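Local coordinates for NOL1/NOP2/sun family protein (Enterococcus faecium, PDB 3M4X) that probably methylates ribosomal RNA, as a NOL1/NOP2/sun family methyltransferase that joins a Rossmann-like MTase domain to a PUA-like RNA-binding domain, at residues I221-C235 and G294-N306. Sequence-based numbering, arbitrary orientation.
Sequences IKMLKNKGQLIYSTC and GHFVAKLTFHGQN
I221, at the end of helix 205-222, lays its CG2 methyl against the ring of F302, 3.7 Å from CE1. L224 reaches the same ring with CB, 3.8 Å from F302 CD2, while its backbone oxygen shares a water with the N of N306. K225 O lies at the ring edge, in plane, and G304 N sits over the centre of one face, so the phenyl is held on several sides; CG anti to the backbone N (chi1 172°) sends the F302 ring toward I221, L224 and K225 O. In the type II turn K225–G228, N226 gives a straight hydrogen bond from ND2 to G304 O (2.7 Å, 171°), arriving above the carbonyl plane, and K227 N bonds to F302 O.

Strand 228-234 runs antiparallel to strand 295-302. Paired backbone bonds recur at L230 with L300, Y232 with A298 and T234 with F296. Q229, bent at chi2, donates a hydrogen bond from NE2 to T301 OG1 (2.8 Å), and that hydroxyl is also hydrogen-bonded to E258. On the same face I231 sets CG2 against V297 CG1 at 3.9 Å and runs alongside K299. On the other face the side chains of Y232 and F296 cross at about a right angle, meeting rim to rim with CD2 4.1 Å from CE2. At the far end C235 CB rests over one face of the H295 imidazole in a CH-pi contact; ND1 is hydrogen-bonded to S93, whereas the buried NE2 has no polar partner in the model.

Strand 228-234 lies between parallel strand 176-182 and antiparallel 295-302 in the Rossmann-like methyltransferase sheet. Helix 243-252 packs against Y232, F296 and A298, helix 95-101 covers S233 and V297, and strand 255-258 continues the sheet beyond 295-302.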
loop_
_atom_site.group_PDB
_atom_site.type_symbol
_atom_site.label_atom_id
_atom_site.label_comp_id
_atom_site.label_asym_id
_atom_site.label_seq_id
_atom_site.Cartn_x
_atom_site.Cartn_y
_atom_site.Cartn_z
ATOM N N ILE A 221 -15.498 6.777 10.140
ATOM C CA ILE A 221 -15.528 8.049 10.850
ATOM C C ILE A 221 -15.372 7.896 12.363
ATOM O O ILE A 221 -14.813 8.782 13.029
ATOM C CB ILE A 221 -16.787 8.863 10.521
ATOM C CG1 ILE A 221 -16.763 9.259 9.051
ATOM C CG2 ILE A 221 -16.845 10.110 11.367
ATOM C CD1 ILE A 221 -17.713 10.350 8.707
ATOM N N LYS A 222 -15.835 6.771 12.905
ATOM C CA LYS A 222 -15.669 6.518 14.336
ATOM C C LYS A 222 -14.191 6.330 14.739
ATOM O O LYS A 222 -13.810 6.499 15.912
ATOM C CB LYS A 222 -16.495 5.306 14.767
ATOM C CG LYS A 222 -17.982 5.444 14.507
ATOM C CD LYS A 222 -18.729 4.313 15.180
ATOM C CE LYS A 222 -20.045 4.011 14.493
ATOM N NZ LYS A 222 -20.552 2.676 14.954
HETATM N N MSE A 223 -13.346 5.991 13.773
HETATM C CA MSE A 223 -11.955 5.719 14.100
HETATM C C MSE A 223 -11.029 6.921 13.965
HETATM O O MSE A 223 -9.819 6.803 14.126
HETATM C CB MSE A 223 -11.470 4.515 13.305
HETATM C CG MSE A 223 -12.263 3.274 13.694
HETATM SE SE MSE A 223 -11.680 1.660 12.809
HETATM C CE MSE A 223 -12.570 1.864 11.049
ATOM N N LEU A 224 -11.621 8.083 13.716
ATOM C CA LEU A 224 -10.880 9.312 13.481
ATOM C C LEU A 224 -10.650 10.056 14.788
ATOM O O LEU A 224 -11.541 10.106 15.632
ATOM C CB LEU A 224 -11.679 10.217 12.548
ATOM C CG LEU A 224 -11.210 10.617 11.150
ATOM C CD1 LEU A 224 -9.840 10.052 10.757
ATOM C CD2 LEU A 224 -12.292 10.274 10.120
ATOM N N LYS A 225 -9.457 10.628 14.958
ATOM C CA LYS A 225 -9.212 11.517 16.084
ATOM C C LYS A 225 -9.900 12.829 15.771
ATOM O O LYS A 225 -10.303 13.063 14.643
ATOM C CB LYS A 225 -7.716 11.781 16.277
ATOM C CG LYS A 225 -6.877 10.591 16.709
ATOM C CD LYS A 225 -5.386 10.917 16.593
ATOM C CE LYS A 225 -5.024 12.218 17.333
ATOM N NZ LYS A 225 -3.597 12.605 17.083
ATOM N N ASN A 226 -10.027 13.692 16.768
ATOM C CA ASN A 226 -10.438 15.058 16.502
ATOM C C ASN A 226 -9.427 15.693 15.557
ATOM O O ASN A 226 -8.212 15.654 15.823
ATOM C CB ASN A 226 -10.495 15.868 17.805
ATOM C CG ASN A 226 -10.971 17.299 17.584
ATOM O OD1 ASN A 226 -10.178 18.232 17.601
ATOM N ND2 ASN A 226 -12.274 17.472 17.368
ATOM N N LYS A 227 -9.938 16.281 14.472
ATOM C CA LYS A 227 -9.132 16.919 13.419
ATOM C C LYS A 227 -8.369 15.895 12.568
ATOM O O LYS A 227 -7.492 16.247 11.780
ATOM C CB LYS A 227 -8.202 18.008 13.980
ATOM C CG LYS A 227 -8.939 19.309 14.355
ATOM C CD LYS A 227 -8.038 20.324 15.064
ATOM C CE LYS A 227 -8.639 20.745 16.431
ATOM N NZ LYS A 227 -7.990 21.936 17.088
ATOM N N GLY A 228 -8.720 14.625 12.732
ATOM C CA GLY A 228 -8.193 13.578 11.882
ATOM C C GLY A 228 -8.702 13.787 10.469
ATOM O O GLY A 228 -9.713 14.461 10.238
ATOM N N GLN A 229 -8.004 13.202 9.507
ATOM C CA GLN A 229 -8.367 13.409 8.119
ATOM C C GLN A 229 -8.834 12.135 7.473
ATOM O O GLN A 229 -8.319 11.047 7.740
ATOM C CB GLN A 229 -7.217 14.051 7.343
ATOM C CG GLN A 229 -6.802 15.382 7.951
ATOM C CD GLN A 229 -6.414 16.399 6.903
ATOM O OE1 GLN A 229 -5.327 16.331 6.324
ATOM N NE2 GLN A 229 -7.306 17.347 6.644
ATOM N N LEU A 230 -9.845 12.294 6.636
ATOM C CA LEU A 230 -10.439 11.203 5.895
ATOM C C LEU A 230 -10.245 11.450 4.419
ATOM O O LEU A 230 -10.623 12.504 3.893
ATOM C CB LEU A 230 -11.933 11.147 6.174
ATOM C CG LEU A 230 -12.726 10.244 5.243
ATOM C CD1 LEU A 230 -12.340 8.805 5.487
ATOM C CD2 LEU A 230 -14.185 10.454 5.505
ATOM N N ILE A 231 -9.643 10.480 3.750
ATOM C CA ILE A 231 -9.529 10.518 2.311
ATOM C C ILE A 231 -10.442 9.433 1.724
ATOM O O ILE A 231 -10.294 8.249 2.046
ATOM C CB ILE A 231 -8.071 10.328 1.841
ATOM C CG1 ILE A 231 -7.206 11.549 2.188
ATOM C CG2 ILE A 231 -8.031 10.098 0.330
ATOM C CD1 ILE A 231 -6.670 11.581 3.616
ATOM N N TYR A 232 -11.396 9.850 0.891
ATOM C CA TYR A 232 -12.330 8.931 0.232
ATOM C C TYR A 232 -12.083 8.868 -1.264
ATOM O O TYR A 232 -11.896 9.894 -1.922
ATOM C CB TYR A 232 -13.773 9.377 0.458
ATOM C CG TYR A 232 -14.818 8.568 -0.295
ATOM C CD1 TYR A 232 -15.175 7.302 0.135
ATOM C CD2 TYR A 232 -15.456 9.081 -1.425
ATOM C CE1 TYR A 232 -16.134 6.563 -0.524
ATOM C CE2 TYR A 232 -16.428 8.345 -2.107
ATOM C CZ TYR A 232 -16.769 7.085 -1.642
ATOM O OH TYR A 232 -17.730 6.321 -2.287
ATOM N N SER A 233 -12.107 7.664 -1.814
ATOM C CA SER A 233 -11.825 7.513 -3.232
ATOM C C SER A 233 -12.572 6.363 -3.853
ATOM O O SER A 233 -13.017 5.427 -3.177
ATOM C CB SER A 233 -10.340 7.319 -3.480
ATOM O OG SER A 233 -9.985 5.963 -3.269
ATOM N N THR A 234 -12.655 6.421 -5.172
ATOM C CA THR A 234 -13.461 5.486 -5.905
ATOM C C THR A 234 -12.886 5.376 -7.316
ATOM O O THR A 234 -12.255 6.312 -7.801
ATOM C CB THR A 234 -14.913 6.009 -5.886
ATOM O OG1 THR A 234 -15.754 5.086 -5.179
ATOM C CG2 THR A 234 -15.417 6.270 -7.274
ATOM N N CYS A 235 -13.059 4.229 -7.964
ATOM C CA CYS A 235 -12.645 4.105 -9.358
ATOM C C CYS A 235 -13.869 4.029 -10.267
ATOM O O CYS A 235 -13.954 3.201 -11.163
ATOM C CB CYS A 235 -11.702 2.911 -9.569
ATOM S SG CYS A 235 -12.396 1.303 -9.140
ATOM N N GLY A 294 -9.445 6.740 -14.510
ATOM C CA GLY A 294 -10.653 7.294 -13.939
ATOM C C GLY A 294 -10.705 7.077 -12.441
ATOM O O GLY A 294 -10.634 5.950 -11.950
ATOM N N HIS A 295 -10.827 8.177 -11.714
ATOM C CA HIS A 295 -10.855 8.139 -10.265
ATOM C C HIS A 295 -11.602 9.344 -9.716
ATOM O O HIS A 295 -11.703 10.394 -10.360
ATOM C CB HIS A 295 -9.426 8.096 -9.706
ATOM C CG HIS A 295 -9.058 6.778 -9.091
ATOM N ND1 HIS A 295 -8.509 5.741 -9.820
ATOM C CD2 HIS A 295 -9.172 6.322 -7.822
ATOM C CE1 HIS A 295 -8.300 4.707 -9.026
ATOM N NE2 HIS A 295 -8.692 5.034 -7.805
ATOM N N PHE A 296 -12.145 9.168 -8.522
ATOM C CA PHE A 296 -12.681 10.263 -7.738
ATOM C C PHE A 296 -11.956 10.254 -6.392
ATOM O O PHE A 296 -11.786 9.197 -5.797
ATOM C CB PHE A 296 -14.186 10.050 -7.531
ATOM C CG PHE A 296 -14.829 11.070 -6.656
ATOM C CD1 PHE A 296 -15.173 12.321 -7.161
ATOM C CD2 PHE A 296 -15.127 10.776 -5.329
ATOM C CE1 PHE A 296 -15.791 13.268 -6.354
ATOM C CE2 PHE A 296 -15.745 11.715 -4.512
ATOM C CZ PHE A 296 -16.075 12.957 -5.024
ATOM N N VAL A 297 -11.517 11.419 -5.925
ATOM C CA VAL A 297 -10.915 11.530 -4.602
ATOM C C VAL A 297 -11.377 12.761 -3.846
ATOM O O VAL A 297 -11.547 13.824 -4.428
ATOM C CB VAL A 297 -9.368 11.581 -4.640
ATOM C CG1 VAL A 297 -8.823 11.530 -3.215
ATOM C CG2 VAL A 297 -8.837 10.423 -5.407
ATOM N N ALA A 298 -11.547 12.613 -2.534
ATOM C CA ALA A 298 -11.920 13.726 -1.674
ATOM C C ALA A 298 -11.154 13.658 -0.350
ATOM O O ALA A 298 -10.899 12.569 0.183
ATOM C CB ALA A 298 -13.436 13.716 -1.431
ATOM N N LYS A 299 -10.758 14.814 0.169
ATOM C CA LYS A 299 -10.123 14.870 1.489
ATOM C C LYS A 299 -10.979 15.695 2.449
ATOM O O LYS A 299 -11.373 16.807 2.124
ATOM C CB LYS A 299 -8.716 15.467 1.411
ATOM C CG LYS A 299 -8.016 15.546 2.759
ATOM C CD LYS A 299 -6.530 15.899 2.617
ATOM C CE LYS A 299 -6.362 17.305 2.079
ATOM N NZ LYS A 299 -4.965 17.811 2.159
ATOM N N LEU A 300 -11.257 15.151 3.628
ATOM C CA LEU A 300 -12.082 15.841 4.616
ATOM C C LEU A 300 -11.415 15.860 5.975
ATOM O O LEU A 300 -10.618 14.982 6.289
ATOM C CB LEU A 300 -13.452 15.157 4.744
ATOM C CG LEU A 300 -14.224 15.110 3.421
ATOM C CD1 LEU A 300 -14.145 13.711 2.797
ATOM C CD2 LEU A 300 -15.676 15.546 3.633
ATOM N N THR A 301 -11.759 16.863 6.778
ATOM C CA THR A 301 -11.340 16.919 8.158
ATOM C C THR A 301 -12.530 16.639 9.075
ATOM O O THR A 301 -13.617 17.192 8.895
ATOM C CB THR A 301 -10.763 18.292 8.507
ATOM O OG1 THR A 301 -9.588 18.543 7.732
ATOM C CG2 THR A 301 -10.399 18.351 9.970
ATOM N N PHE A 302 -12.323 15.772 10.057
ATOM C CA PHE A 302 -13.351 15.466 11.046
ATOM C C PHE A 302 -13.167 16.344 12.289
ATOM O O PHE A 302 -12.064 16.440 12.819
ATOM C CB PHE A 302 -13.256 13.983 11.418
ATOM C CG PHE A 302 -14.120 13.574 12.565
ATOM C CD1 PHE A 302 -15.498 13.492 12.421
ATOM C CD2 PHE A 302 -13.551 13.252 13.794
ATOM C CE1 PHE A 302 -16.299 13.089 13.475
ATOM C CE2 PHE A 302 -14.344 12.868 14.850
ATOM C CZ PHE A 302 -15.723 12.783 14.689
ATOM N N HIS A 303 -14.244 16.983 12.751
ATOM C CA HIS A 303 -14.149 17.910 13.879
ATOM C C HIS A 303 -14.873 17.445 15.132
ATOM O O HIS A 303 -14.931 18.162 16.139
ATOM C CB HIS A 303 -14.633 19.300 13.461
ATOM C CG HIS A 303 -13.857 19.869 12.315
ATOM N ND1 HIS A 303 -12.702 20.599 12.492
ATOM C CD2 HIS A 303 -14.044 19.774 10.978
ATOM C CE1 HIS A 303 -12.219 20.949 11.311
ATOM N NE2 HIS A 303 -13.015 20.459 10.377
ATOM N N GLY A 304 -15.425 16.242 15.078
ATOM C CA GLY A 304 -16.104 15.695 16.236
ATOM C C GLY A 304 -15.102 15.128 17.222
ATOM O O GLY A 304 -13.886 15.324 17.085
ATOM N N GLN A 305 -15.609 14.411 18.214
ATOM C CA GLN A 305 -14.755 13.811 19.231
ATOM C C GLN A 305 -15.294 12.419 19.509
ATOM O O GLN A 305 -16.267 12.268 20.249
ATOM C CB GLN A 305 -14.807 14.657 20.506
ATOM C CG GLN A 305 -13.480 14.972 21.134
ATOM C CD GLN A 305 -12.917 13.802 21.902
ATOM O OE1 GLN A 305 -12.481 12.810 21.314
ATOM N NE2 GLN A 305 -12.925 13.908 23.232
ATOM N N ASN A 306 -14.677 11.403 18.916
ATOM C CA ASN A 306 -15.193 10.045 19.048
ATOM C C ASN A 306 -14.996 9.406 20.419
ATOM O O ASN A 306 -14.041 9.715 21.129
ATOM C CB ASN A 306 -14.635 9.139 17.964
ATOM C CG ASN A 306 -15.247 9.417 16.615
ATOM O OD1 ASN A 306 -14.545 9.734 15.648
ATOM N ND2 ASN A 306 -16.565 9.316 16.541
HETATM O O HOH W 1 -12.269 11.497 17.988
#